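Side-chain contacts in TfuA domain-containing protein (Methanosarcina acetivorans, PDB 6XP8), which is involved in peptide backbone thioamidation, where it probably works together with a YcaO partner enzyme: residues K136-T141 against L188-N193; R164-L169 against N193-I198; D109-V114 against N130-L135. One frame throughout, in Å; residues are numbered along the deposited sequence.

Overall arrangement
From the N terminus the chain first builds a parallel five-stranded sheet with helices, ending with strand 92-93 and helix 96-102. Contact 3 comes first. It closes the loop that leads from 109-114 into helix 128-140. Contacts 1 and 2 come later and cross each other: 136-141 precedes 164-169, and their partners 188-193 and 193-198 follow in the same order, sharing N193. Contact 1 joins helix 128-140 to helix 181-193, and contact 2 joins helix 166-175 to the loop before helix 198-215. Helix 128-140 serves contacts 1 and 3. Its T134 also meets Y166 and V196 of contact 2, and R164 reaches back to D110 in a salt bridge.

Contact 1: residues K136-T141 against L188-N193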
ATOM      1  N   LYS A 136      -2.911  -8.908 -14.178  1.00 21.58           N
ATOM      2  CA  LYS A 136      -2.902  -8.168 -15.446  1.00 23.35           C
ATOM      3  C   LYS A 136      -1.635  -8.426 -16.260  1.00 22.82           C
ATOM      4  O   LYS A 136      -1.721  -8.694 -17.460  1.00 22.94           O
ATOM      5  CB  LYS A 136      -3.118  -6.670 -15.226  1.00 24.66           C
ATOM      6  CG  LYS A 136      -4.587  -6.294 -15.177  1.00 26.96           C
ATOM      7  CD  LYS A 136      -4.810  -4.894 -14.629  1.00 28.52           C
ATOM      8  CE  LYS A 136      -6.300  -4.592 -14.545  1.00 28.90           C
ATOM      9  NZ  LYS A 136      -6.568  -3.177 -14.171  1.00 30.29           N
ATOM     10  N   ALA A 137      -0.479  -8.369 -15.598  1.00 22.45           N
ATOM     11  CA  ALA A 137       0.818  -8.663 -16.222  1.00 22.94           C
ATOM     12  C   ALA A 137       0.909 -10.117 -16.705  1.00 23.45           C
ATOM     13  O   ALA A 137       1.430 -10.379 -17.791  1.00 23.58           O
ATOM     14  CB  ALA A 137       1.959  -8.344 -15.268  1.00 23.06           C
ATOM     15  N   ALA A 138       0.381 -11.047 -15.906  1.00 24.04           N
ATOM     16  CA  ALA A 138       0.302 -12.468 -16.277  1.00 24.69           C
ATOM     17  C   ALA A 138      -0.541 -12.702 -17.531  1.00 25.74           C
ATOM     18  O   ALA A 138      -0.157 -13.506 -18.393  1.00 26.37           O
ATOM     19  CB  ALA A 138      -0.236 -13.289 -15.117  1.00 24.79           C
ATOM     20  N   LEU A 139      -1.674 -11.998 -17.620  1.00 26.58           N
ATOM     21  CA  LEU A 139      -2.542 -12.003 -18.803  1.00 28.13           C
ATOM     22  C   LEU A 139      -1.806 -11.489 -20.047  1.00 29.23           C
ATOM     23  O   LEU A 139      -1.976 -12.036 -21.141  1.00 29.59           O
ATOM     24  CB  LEU A 139      -3.813 -11.178 -18.540  1.00 28.27           C
ATOM     25  CG  LEU A 139      -4.894 -11.017 -19.618  1.00 28.81           C
ATOM     26  CD1 LEU A 139      -5.677 -12.300 -19.859  1.00 29.46           C
ATOM     27  CD2 LEU A 139      -5.840  -9.886 -19.246  1.00 29.15           C
ATOM     28  N   ASP A 140      -0.994 -10.448 -19.859  1.00 29.97           N
ATOM     29  CA  ASP A 140      -0.177  -9.863 -20.933  1.00 30.81           C
ATOM     30  C   ASP A 140       0.931 -10.798 -21.427  1.00 31.68           C
ATOM     31  O   ASP A 140       1.263 -10.800 -22.617  1.00 32.58           O
ATOM     32  CB  ASP A 140       0.420  -8.522 -20.481  1.00 31.09           C
ATOM     33  CG  ASP A 140      -0.640  -7.452 -20.221  1.00 31.07           C
ATOM     34  OD1 ASP A 140      -1.789  -7.581 -20.701  1.00 31.32           O
ATOM     35  OD2 ASP A 140      -0.314  -6.469 -19.526  1.00 31.42           O
ATOM     36  N   THR A 141       1.492 -11.588 -20.511  1.00 32.37           N
ATOM     37  CA  THR A 141       2.543 -12.567 -20.825  1.00 32.60           C
ATOM     38  C   THR A 141       1.939 -13.861 -21.420  1.00 33.03           C
ATOM     39  O   THR A 141       2.669 -14.754 -21.872  1.00 33.89           O
ATOM     40  CB  THR A 141       3.420 -12.862 -19.580  1.00 32.75           C
ATOM     41  OG1 THR A 141       3.616 -11.655 -18.832  1.00 33.71           O
ATOM     42  CG2 THR A 141       4.793 -13.419 -19.972  1.00 33.10           C
ATOM     43  N   LEU A 188       2.322 -19.250 -10.882  1.00 20.57           N
ATOM     44  CA  LEU A 188       2.957 -19.057  -9.572  1.00 20.99           C
ATOM     45  C   LEU A 188       4.422 -18.606  -9.672  1.00 21.83           C
ATOM     46  O   LEU A 188       4.840 -17.700  -8.942  1.00 21.44           O
ATOM     47  CB  LEU A 188       2.820 -20.312  -8.699  1.00 20.36           C
ATOM     48  CG  LEU A 188       3.410 -20.291  -7.278  1.00 20.23           C
ATOM     49  CD1 LEU A 188       2.914 -19.108  -6.449  1.00 20.40           C
ATOM     50  CD2 LEU A 188       3.112 -21.600  -6.573  1.00 20.34           C
ATOM     51  N   ASP A 189       5.183 -19.233 -10.570  1.00 22.99           N
ATOM     52  CA  ASP A 189       6.567 -18.832 -10.848  1.00 24.09           C
ATOM     53  C   ASP A 189       6.648 -17.371 -11.291  1.00 23.56           C
ATOM     54  O   ASP A 189       7.504 -16.622 -10.805  1.00 24.14           O
ATOM     55  CB  ASP A 189       7.203 -19.748 -11.901  1.00 25.76           C
ATOM     56  CG  ASP A 189       7.538 -21.131 -11.361  1.00 28.24           C
ATOM     57  OD1 ASP A 189       7.763 -21.286 -10.135  1.00 29.94           O
ATOM     58  OD2 ASP A 189       7.586 -22.078 -12.176  1.00 29.33           O
ATOM     59  N   PHE A 190       5.741 -16.971 -12.185  1.00 22.30           N
ATOM     60  CA  PHE A 190       5.648 -15.584 -12.643  1.00 22.20           C
ATOM     61  C   PHE A 190       5.345 -14.622 -11.499  1.00 21.87           C
ATOM     62  O   PHE A 190       5.977 -13.570 -11.401  1.00 21.84           O
ATOM     63  CB  PHE A 190       4.600 -15.420 -13.754  1.00 22.23           C
ATOM     64  CG  PHE A 190       4.419 -13.996 -14.215  1.00 22.69           C
ATOM     65  CD1 PHE A 190       5.295 -13.433 -15.152  1.00 22.94           C
ATOM     66  CD2 PHE A 190       3.383 -13.206 -13.708  1.00 22.46           C
ATOM     67  CE1 PHE A 190       5.137 -12.120 -15.571  1.00 23.26           C
ATOM     68  CE2 PHE A 190       3.223 -11.885 -14.125  1.00 22.75           C
ATOM     69  CZ  PHE A 190       4.099 -11.345 -15.063  1.00 22.89           C
ATOM     70  N   CYS A 191       4.375 -14.982 -10.657  1.00 21.22           N
ATOM     71  CA  CYS A 191       3.961 -14.144  -9.531  1.00 21.16           C
ATOM     72  C   CYS A 191       5.067 -13.969  -8.490  1.00 21.79           C
ATOM     73  O   CYS A 191       5.188 -12.903  -7.881  1.00 21.69           O
ATOM     74  CB  CYS A 191       2.706 -14.714  -8.873  1.00 21.04           C
ATOM     75  SG  CYS A 191       1.193 -14.568  -9.851  1.00 20.94           S
ATOM     76  N   LEU A 192       5.874 -15.013  -8.303  1.00 22.28           N
ATOM     77  CA  LEU A 192       6.946 -14.996  -7.300  1.00 23.39           C
ATOM     78  C   LEU A 192       8.220 -14.289  -7.757  1.00 24.72           C
ATOM     79  O   LEU A 192       8.995 -13.805  -6.920  1.00 26.04           O
ATOM     80  CB  LEU A 192       7.252 -16.414  -6.800  1.00 22.68           C
ATOM     81  CG  LEU A 192       6.200 -17.103  -5.918  1.00 22.92           C
ATOM     82  CD1 LEU A 192       6.601 -18.543  -5.629  1.00 23.04           C
ATOM     83  CD2 LEU A 192       5.919 -16.355  -4.617  1.00 22.97           C
ATOM     84  N   ASN A 193       8.413 -14.203  -9.074  1.00 25.14           N
ATOM     85  CA  ASN A 193       9.633 -13.636  -9.664  1.00 26.03           C
ATOM     86  C   ASN A 193       9.436 -12.314 -10.400  1.00 25.59           C
ATOM     87  O   ASN A 193      10.394 -11.554 -10.586  1.00 26.53           O
ATOM     88  CB  ASN A 193      10.289 -14.662 -10.594  1.00 27.16           C
ATOM     89  CG  ASN A 193      10.763 -15.899  -9.852  1.00 28.64           C
ATOM     90  OD1 ASN A 193      11.586 -15.813  -8.936  1.00 30.43           O
ATOM     91  ND2 ASN A 193      10.245 -17.054 -10.241  1.00 28.88           N
TER
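The ring of F190 packs against A137 and A138 of helix 128-140 and against T141. The methyl CB of A137 lies in the ring plane, at the edge, with CB of A137 3.7 Å from CZ of F190. A138 touches the ring along CE2 and CD2. Its backbone comes nearest, with N of A138 3.5 Å from CE2 of F190, and its CB lies 3.9 Å from the same CE2. The third neighbour is T141, whose OG1 stands 3.6 Å from CE1 of F190 in an oblique approach. No hydrogen bond joins the two segments, so the contact rests on van der Waals packing.

The ring reaches the other helix because CG of F190 is anti to the backbone N (chi1 177°). The small alanine side chains allow the ring to come close to the helix backbone. T141 is held by its own hydroxyl, which donates to O of A137 over 2.7 Å. This OG1 comes from above the carbonyl plane, and the backbone N of T141 reaches the same oxygen from the opposite face.

Further out, L143 also touches F190, and V196 packs on A137. The arrangement is a helix-helix packing contact within an all-helical part of the chain, with an aromatic side chain set against alanines.

Contact 2: residues R164-L169 against N193-I198; sequences RSYLGL and NSEVDI
A partly buried polar cluster, where the start of helix 166-175 meets the loop after helix 181-193, contains this contact, and Y166 with E195 forms its direct link. The hydroxyl OH of Y166 donates to OE2 of E195 over 2.8 Å. It meets this oxygen on the anti side, 30° out of the carboxylate plane. The ring and the carboxylate stand almost perpendicular, 88° apart, and the two side chains cross at about a right angle. OE2 of E195 sits at the ring edge, near the ring plane, and is also 3.3 Å from CE2 of Y166. The methylene carbon CG of E195 comes alongside as well, 3.3 Å from OH of Y166.

E195 reaches the tyrosine with an extended chain, its CG anti to the backbone N (chi1 -173°). The same OE2 has a second partner in ND2 of N130. OH of Y166 is hydrogen-bonded to OG1 of T134 too. The tyrosine hydroxyl thus has two hydrogen-bond partners, E195 of the loop and T134 of helix 128-140.

The tyrosine stands in the first turn of its helix. S165 is the N-cap, and its OG accepts from N of G168 over 2.9 Å. On the other segment, D197 is the N-cap of the helix that follows.

Y166 starts helix 166-175 and also packs on L188 and C191 of helix 181-193. E195 lies in the loop between helices 181-193 and 198-215, and it touches T134 of helix 128-140, which lies beside both segments.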
ATOM      1  N   ARG A 164      -4.538 -14.255   1.646  1.00 18.58           N
ATOM      2  CA  ARG A 164      -4.192 -13.849   0.278  1.00 18.07           C
ATOM      3  C   ARG A 164      -2.702 -14.052   0.025  1.00 18.17           C
ATOM      4  O   ARG A 164      -1.865 -13.385   0.632  1.00 18.25           O
ATOM      5  CB  ARG A 164      -4.572 -12.384   0.015  1.00 17.77           C
ATOM      6  CG  ARG A 164      -6.032 -12.168  -0.329  1.00 17.34           C
ATOM      7  CD  ARG A 164      -6.358 -10.685  -0.474  1.00 17.26           C
ATOM      8  NE  ARG A 164      -7.801 -10.505  -0.607  1.00 16.84           N
ATOM      9  CZ  ARG A 164      -8.480  -9.407  -0.285  1.00 16.98           C
ATOM     10  NH1 ARG A 164      -7.871  -8.335   0.217  1.00 16.87           N
ATOM     11  NH2 ARG A 164      -9.792  -9.391  -0.455  1.00 17.10           N
ATOM     12  N   SER A 165      -2.385 -15.008  -0.843  1.00 17.97           N
ATOM     13  CA  SER A 165      -1.017 -15.235  -1.316  1.00 18.22           C
ATOM     14  C   SER A 165      -1.088 -15.816  -2.719  1.00 17.81           C
ATOM     15  O   SER A 165      -2.113 -16.384  -3.102  1.00 17.71           O
ATOM     16  CB  SER A 165      -0.250 -16.182  -0.380  1.00 18.54           C
ATOM     17  OG  SER A 165      -0.745 -17.514  -0.453  1.00 18.87           O
ATOM     18  N   TYR A 166       0.001 -15.682  -3.474  1.00 17.33           N
ATOM     19  CA  TYR A 166       0.055 -16.221  -4.831  1.00 17.71           C
ATOM     20  C   TYR A 166      -0.006 -17.745  -4.853  1.00 17.99           C
ATOM     21  O   TYR A 166      -0.665 -18.321  -5.720  1.00 18.87           O
ATOM     22  CB  TYR A 166       1.270 -15.691  -5.590  1.00 17.27           C
ATOM     23  CG  TYR A 166       1.225 -14.194  -5.788  1.00 17.25           C
ATOM     24  CD1 TYR A 166       0.218 -13.599  -6.568  1.00 17.23           C
ATOM     25  CD2 TYR A 166       2.186 -13.366  -5.202  1.00 17.03           C
ATOM     26  CE1 TYR A 166       0.169 -12.219  -6.749  1.00 17.39           C
ATOM     27  CE2 TYR A 166       2.146 -11.985  -5.378  1.00 17.28           C
ATOM     28  CZ  TYR A 166       1.143 -11.423  -6.157  1.00 17.29           C
ATOM     29  OH  TYR A 166       1.093 -10.058  -6.337  1.00 17.47           O
ATOM     30  N   LEU A 167       0.655 -18.381  -3.884  1.00 18.46           N
ATOM     31  CA  LEU A 167       0.561 -19.828  -3.704  1.00 18.87           C
ATOM     32  C   LEU A 167      -0.854 -20.260  -3.318  1.00 19.01           C
ATOM     33  O   LEU A 167      -1.376 -21.207  -3.902  1.00 19.17           O
ATOM     34  CB  LEU A 167       1.598 -20.335  -2.689  1.00 19.71           C
ATOM     35  CG  LEU A 167       1.677 -21.820  -2.284  1.00 20.30           C
ATOM     36  CD1 LEU A 167       1.584 -22.823  -3.430  1.00 21.74           C
ATOM     37  CD2 LEU A 167       2.973 -22.031  -1.527  1.00 20.64           C
ATOM     38  N   GLY A 168      -1.466 -19.557  -2.361  1.00 19.22           N
ATOM     39  CA  GLY A 168      -2.833 -19.856  -1.917  1.00 19.63           C
ATOM     40  C   GLY A 168      -3.858 -19.684  -3.028  1.00 20.18           C
ATOM     41  O   GLY A 168      -4.770 -20.503  -3.173  1.00 20.82           O
ATOM     42  N   LEU A 169      -3.679 -18.627  -3.821  1.00 19.83           N
ATOM     43  CA  LEU A 169      -4.571 -18.304  -4.932  1.00 19.86           C
ATOM     44  C   LEU A 169      -4.509 -19.345  -6.050  1.00 19.55           C
ATOM     45  O   LEU A 169      -5.554 -19.790  -6.526  1.00 18.87           O
ATOM     46  CB  LEU A 169      -4.270 -16.899  -5.476  1.00 21.10           C
ATOM     47  CG  LEU A 169      -5.239 -16.244  -6.468  1.00 21.84           C
ATOM     48  CD1 LEU A 169      -6.617 -16.040  -5.848  1.00 22.69           C
ATOM     49  CD2 LEU A 169      -4.668 -14.924  -6.968  1.00 22.48           C
ATOM     50  N   ASN A 193       8.413 -14.203  -9.074  1.00 25.14           N
ATOM     51  CA  ASN A 193       9.633 -13.636  -9.664  1.00 26.03           C
ATOM     52  C   ASN A 193       9.436 -12.314 -10.400  1.00 25.59           C
ATOM     53  O   ASN A 193      10.394 -11.554 -10.586  1.00 26.53           O
ATOM     54  CB  ASN A 193      10.289 -14.662 -10.594  1.00 27.16           C
ATOM     55  CG  ASN A 193      10.763 -15.899  -9.852  1.00 28.64           C
ATOM     56  OD1 ASN A 193      11.586 -15.813  -8.936  1.00 30.43           O
ATOM     57  ND2 ASN A 193      10.245 -17.054 -10.241  1.00 28.88           N
ATOM     58  N   SER A 194       8.199 -12.050 -10.827  1.00 24.49           N
ATOM     59  CA  SER A 194       7.870 -10.859 -11.610  1.00 23.72           C
ATOM     60  C   SER A 194       6.597 -10.189 -11.096  1.00 22.59           C
ATOM     61  O   SER A 194       5.773  -9.722 -11.885  1.00 22.26           O
ATOM     62  CB  SER A 194       7.732 -11.212 -13.097  1.00 24.99           C
ATOM     63  OG  SER A 194       8.814 -12.018 -13.535  1.00 26.27           O
ATOM     64  N   GLU A 195       6.440 -10.150  -9.772  1.00 22.00           N
ATOM     65  CA  GLU A 195       5.327  -9.419  -9.154  1.00 21.47           C
ATOM     66  C   GLU A 195       5.389  -7.947  -9.552  1.00 21.05           C
ATOM     67  O   GLU A 195       6.479  -7.350  -9.590  1.00 21.29           O
ATOM     68  CB  GLU A 195       5.346  -9.552  -7.627  1.00 21.89           C
ATOM     69  CG  GLU A 195       4.118  -8.939  -6.954  1.00 22.34           C
ATOM     70  CD  GLU A 195       4.155  -8.952  -5.435  1.00 22.82           C
ATOM     71  OE1 GLU A 195       5.248  -9.058  -4.838  1.00 24.26           O
ATOM     72  OE2 GLU A 195       3.066  -8.837  -4.832  1.00 22.61           O
ATOM     73  N   VAL A 196       4.227  -7.388  -9.878  1.00 19.82           N
ATOM     74  CA  VAL A 196       4.066  -5.947 -10.040  1.00 19.36           C
ATOM     75  C   VAL A 196       3.709  -5.438  -8.643  1.00 18.79           C
ATOM     76  O   VAL A 196       2.542  -5.477  -8.226  1.00 19.11           O
ATOM     77  CB  VAL A 196       2.984  -5.583 -11.084  1.00 19.18           C
ATOM     78  CG1 VAL A 196       2.915  -4.074 -11.296  1.00 19.52           C
ATOM     79  CG2 VAL A 196       3.241  -6.293 -12.412  1.00 19.53           C
ATOM     80  N   ASP A 197       4.743  -5.008  -7.925  1.00 18.07           N
ATOM     81  CA  ASP A 197       4.640  -4.559  -6.543  1.00 16.96           C
ATOM     82  C   ASP A 197       4.297  -3.072  -6.542  1.00 16.74           C
ATOM     83  O   ASP A 197       5.158  -2.197  -6.333  1.00 16.23           O
ATOM     84  CB  ASP A 197       5.947  -4.863  -5.788  1.00 17.42           C
ATOM     85  CG  ASP A 197       5.811  -4.739  -4.267  1.00 17.47           C
ATOM     86  OD1 ASP A 197       4.835  -4.125  -3.763  1.00 17.39           O
ATOM     87  OD2 ASP A 197       6.713  -5.245  -3.561  1.00 18.36           O
ATOM     88  N   ILE A 198       3.021  -2.800  -6.795  1.00 16.15           N
ATOM     89  CA  ILE A 198       2.541  -1.427  -6.925  1.00 16.06           C
ATOM     90  C   ILE A 198       2.623  -0.664  -5.603  1.00 15.60           C
ATOM     91  O   ILE A 198       2.878   0.539  -5.605  1.00 15.81           O
ATOM     92  CB  ILE A 198       1.143  -1.338  -7.600  1.00 16.39           C
ATOM     93  CG1 ILE A 198       0.817   0.104  -8.032  1.00 17.05           C
ATOM     94  CG2 ILE A 198       0.028  -1.909  -6.727  1.00 16.82           C
ATOM     95  CD1 ILE A 198       1.730   0.655  -9.111  1.00 17.48           C
TER

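Contact 3: residues D109-V114 against N130-L135; sequences DDEVAV and NIRETL
R132 and E111 form a two-pronged salt bridge. The guanidinium meets the carboxylate side-on: NE of R132 donates to OE1 of E111 over 2.8 Å, and NH2 of R132 donates to OE2 of E111 over 2.8 Å. Both bonds are nearly straight, with N-H...O angles of 168° and 163°. Both oxygens are met on the syn side. The carboxylate lies at the guanidinium edge, and the two planes are tilted by 29°.

The arginine chain is extended from CG to NE, which carries the charge out from its helix. The glutamate chain instead bends at chi2 to turn its carboxylate to the arginine. E111 is buried, so the paired nitrogens probably help to keep it charged. A leucine in place of R132 would probably leave the buried E111 carboxylate without its opposite charge and free to turn.

Around the pair, Y101, L128 and V129 touch E111, while L153 and I157 pack on R132. The contact thus sets the 3-10 segment 109-111 against helix 128-140. Helix 96-102 lies beside E111, and helix 146-157 lies beside R132.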
ATOM      1  N   ASP A 109     -10.628  -0.163   2.208  1.00 17.35           N
ATOM      2  CA  ASP A 109      -9.301  -0.540   2.682  1.00 17.13           C
ATOM      3  C   ASP A 109      -8.943  -1.996   2.365  1.00 16.32           C
ATOM      4  O   ASP A 109      -7.777  -2.364   2.441  1.00 16.23           O
ATOM      5  CB  ASP A 109      -9.111  -0.220   4.182  1.00 18.12           C
ATOM      6  CG  ASP A 109     -10.161  -0.873   5.092  1.00 19.13           C
ATOM      7  OD1 ASP A 109     -10.787  -1.884   4.715  1.00 20.32           O
ATOM      8  OD2 ASP A 109     -10.342  -0.370   6.218  1.00 19.19           O
ATOM      9  N   ASP A 110      -9.943  -2.802   1.990  1.00 15.92           N
ATOM     10  CA  ASP A 110      -9.690  -4.196   1.588  1.00 16.13           C
ATOM     11  C   ASP A 110      -8.712  -4.308   0.409  1.00 15.69           C
ATOM     12  O   ASP A 110      -8.037  -5.331   0.250  1.00 15.98           O
ATOM     13  CB  ASP A 110     -10.989  -4.939   1.270  1.00 17.07           C
ATOM     14  CG  ASP A 110     -10.759  -6.431   1.039  1.00 18.33           C
ATOM     15  OD1 ASP A 110     -10.289  -7.109   1.973  1.00 19.32           O
ATOM     16  OD2 ASP A 110     -11.033  -6.905  -0.080  1.00 19.11           O
ATOM     17  N   GLU A 111      -8.632  -3.253  -0.400  1.00 15.40           N
ATOM     18  CA  GLU A 111      -7.733  -3.219  -1.557  1.00 15.15           C
ATOM     19  C   GLU A 111      -6.251  -3.244  -1.179  1.00 15.09           C
ATOM     20  O   GLU A 111      -5.415  -3.731  -1.950  1.00 14.89           O
ATOM     21  CB  GLU A 111      -8.031  -1.997  -2.439  1.00 15.41           C
ATOM     22  CG  GLU A 111      -9.376  -2.068  -3.161  1.00 16.10           C
ATOM     23  CD  GLU A 111      -9.440  -3.146  -4.235  1.00 16.57           C
ATOM     24  OE1 GLU A 111      -8.391  -3.470  -4.850  1.00 16.56           O
ATOM     25  OE2 GLU A 111     -10.558  -3.660  -4.483  1.00 16.99           O
ATOM     26  N   VAL A 112      -5.941  -2.729   0.011  1.00 14.50           N
ATOM     27  CA  VAL A 112      -4.547  -2.554   0.448  1.00 14.58           C
ATOM     28  C   VAL A 112      -4.157  -3.308   1.728  1.00 14.43           C
ATOM     29  O   VAL A 112      -2.966  -3.437   2.018  1.00 14.63           O
ATOM     30  CB  VAL A 112      -4.167  -1.058   0.579  1.00 14.07           C
ATOM     31  CG1 VAL A 112      -3.986  -0.427  -0.793  1.00 13.83           C
ATOM     32  CG2 VAL A 112      -5.199  -0.281   1.391  1.00 13.93           C
ATOM     33  N   ALA A 113      -5.141  -3.795   2.489  1.00 14.88           N
ATOM     34  CA  ALA A 113      -4.873  -4.497   3.757  1.00 15.16           C
ATOM     35  C   ALA A 113      -3.945  -5.708   3.574  1.00 15.64           C
ATOM     36  O   ALA A 113      -4.110  -6.489   2.627  1.00 15.66           O
ATOM     37  CB  ALA A 113      -6.175  -4.934   4.409  1.00 15.17           C
ATOM     38  N   VAL A 114      -2.959  -5.823   4.465  1.00 16.16           N
ATOM     39  CA  VAL A 114      -2.037  -6.974   4.525  1.00 16.83           C
ATOM     40  C   VAL A 114      -1.819  -7.443   5.959  1.00 17.10           C
ATOM     41  O   VAL A 114      -1.753  -6.629   6.890  1.00 17.26           O
ATOM     42  CB  VAL A 114      -0.641  -6.708   3.880  1.00 17.18           C
ATOM     43  CG1 VAL A 114      -0.724  -6.753   2.371  1.00 17.82           C
ATOM     44  CG2 VAL A 114      -0.026  -5.389   4.342  1.00 17.63           C
ATOM     45  N   ASN A 130      -1.711  -5.369  -5.575  1.00 15.91           N
ATOM     46  CA  ASN A 130      -0.594  -6.123  -6.174  1.00 15.84           C
ATOM     47  C   ASN A 130      -1.106  -7.326  -6.977  1.00 16.14           C
ATOM     48  O   ASN A 130      -0.579  -7.612  -8.052  1.00 16.10           O
ATOM     49  CB  ASN A 130       0.408  -6.604  -5.108  1.00 16.17           C
ATOM     50  CG  ASN A 130       1.367  -5.512  -4.628  1.00 16.13           C
ATOM     51  OD1 ASN A 130       1.151  -4.317  -4.831  1.00 16.35           O
ATOM     52  ND2 ASN A 130       2.420  -5.935  -3.937  1.00 16.20           N
ATOM     53  N   ILE A 131      -2.127  -8.014  -6.454  1.00 15.66           N
ATOM     54  CA  ILE A 131      -2.749  -9.162  -7.144  1.00 15.68           C
ATOM     55  C   ILE A 131      -3.382  -8.700  -8.463  1.00 15.73           C
ATOM     56  O   ILE A 131      -3.170  -9.327  -9.509  1.00 15.65           O
ATOM     57  CB  ILE A 131      -3.763  -9.921  -6.239  1.00 15.34           C
ATOM     58  CG1 ILE A 131      -3.036 -10.594  -5.066  1.00 15.61           C
ATOM     59  CG2 ILE A 131      -4.562 -10.958  -7.030  1.00 15.60           C
ATOM     60  CD1 ILE A 131      -3.925 -10.960  -3.886  1.00 15.55           C
ATOM     61  N   ARG A 132      -4.116  -7.586  -8.409  1.00 16.41           N
ATOM     62  CA  ARG A 132      -4.737  -6.973  -9.593  1.00 17.31           C
ATOM     63  C   ARG A 132      -3.709  -6.719 -10.702  1.00 17.95           C
ATOM     64  O   ARG A 132      -3.890  -7.158 -11.842  1.00 17.67           O
ATOM     65  CB  ARG A 132      -5.441  -5.656  -9.224  1.00 17.45           C
ATOM     66  CG  ARG A 132      -6.714  -5.811  -8.400  1.00 18.03           C
ATOM     67  CD  ARG A 132      -7.409  -4.466  -8.222  1.00 18.57           C
ATOM     68  NE  ARG A 132      -8.627  -4.550  -7.407  1.00 18.83           N
ATOM     69  CZ  ARG A 132      -9.826  -4.944  -7.843  1.00 19.35           C
ATOM     70  NH1 ARG A 132     -10.009  -5.333  -9.106  1.00 19.56           N
ATOM     71  NH2 ARG A 132     -10.855  -4.960  -6.999  1.00 18.96           N
ATOM     72  N   GLU A 133      -2.618  -6.044 -10.335  1.00 18.59           N
ATOM     73  CA  GLU A 133      -1.569  -5.654 -11.274  1.00 19.19           C
ATOM     74  C   GLU A 133      -0.740  -6.833 -11.780  1.00 19.29           C
ATOM     75  O   GLU A 133      -0.316  -6.847 -12.947  1.00 19.48           O
ATOM     76  CB  GLU A 133      -0.669  -4.594 -10.640  1.00 20.59           C
ATOM     77  CG  GLU A 133      -1.326  -3.225 -10.535  1.00 21.71           C
ATOM     78  CD  GLU A 133      -1.685  -2.646 -11.891  1.00 23.17           C
ATOM     79  OE1 GLU A 133      -0.765  -2.248 -12.633  1.00 25.45           O
ATOM     80  OE2 GLU A 133      -2.889  -2.590 -12.214  1.00 24.32           O
ATOM     81  N   THR A 134      -0.513  -7.808 -10.902  1.00 18.59           N
ATOM     82  CA  THR A 134       0.264  -9.004 -11.241  1.00 18.62           C
ATOM     83  C   THR A 134      -0.541  -9.945 -12.146  1.00 19.29           C
ATOM     84  O   THR A 134       0.011 -10.479 -13.106  1.00 18.83           O
ATOM     85  CB  THR A 134       0.825  -9.705  -9.983  1.00 18.49           C
ATOM     86  OG1 THR A 134       1.655  -8.776  -9.271  1.00 18.44           O
ATOM     87  CG2 THR A 134       1.673 -10.922 -10.337  1.00 18.15           C
ATOM     88  N   LEU A 135      -1.837 -10.114 -11.859  1.00 19.33           N
ATOM     89  CA  LEU A 135      -2.723 -10.882 -12.752  1.00 19.73           C
ATOM     90  C   LEU A 135      -2.883 -10.243 -14.133  1.00 20.62           C
ATOM     91  O   LEU A 135      -2.968 -10.957 -15.135  1.00 20.75           O
ATOM     92  CB  LEU A 135      -4.093 -11.152 -12.115  1.00 19.63           C
ATOM     93  CG  LEU A 135      -4.160 -12.209 -10.999  1.00 19.12           C
ATOM     94  CD1 LEU A 135      -5.568 -12.278 -10.424  1.00 18.79           C
ATOM     95  CD2 LEU A 135      -3.718 -13.590 -11.469  1.00 19.26           C
TER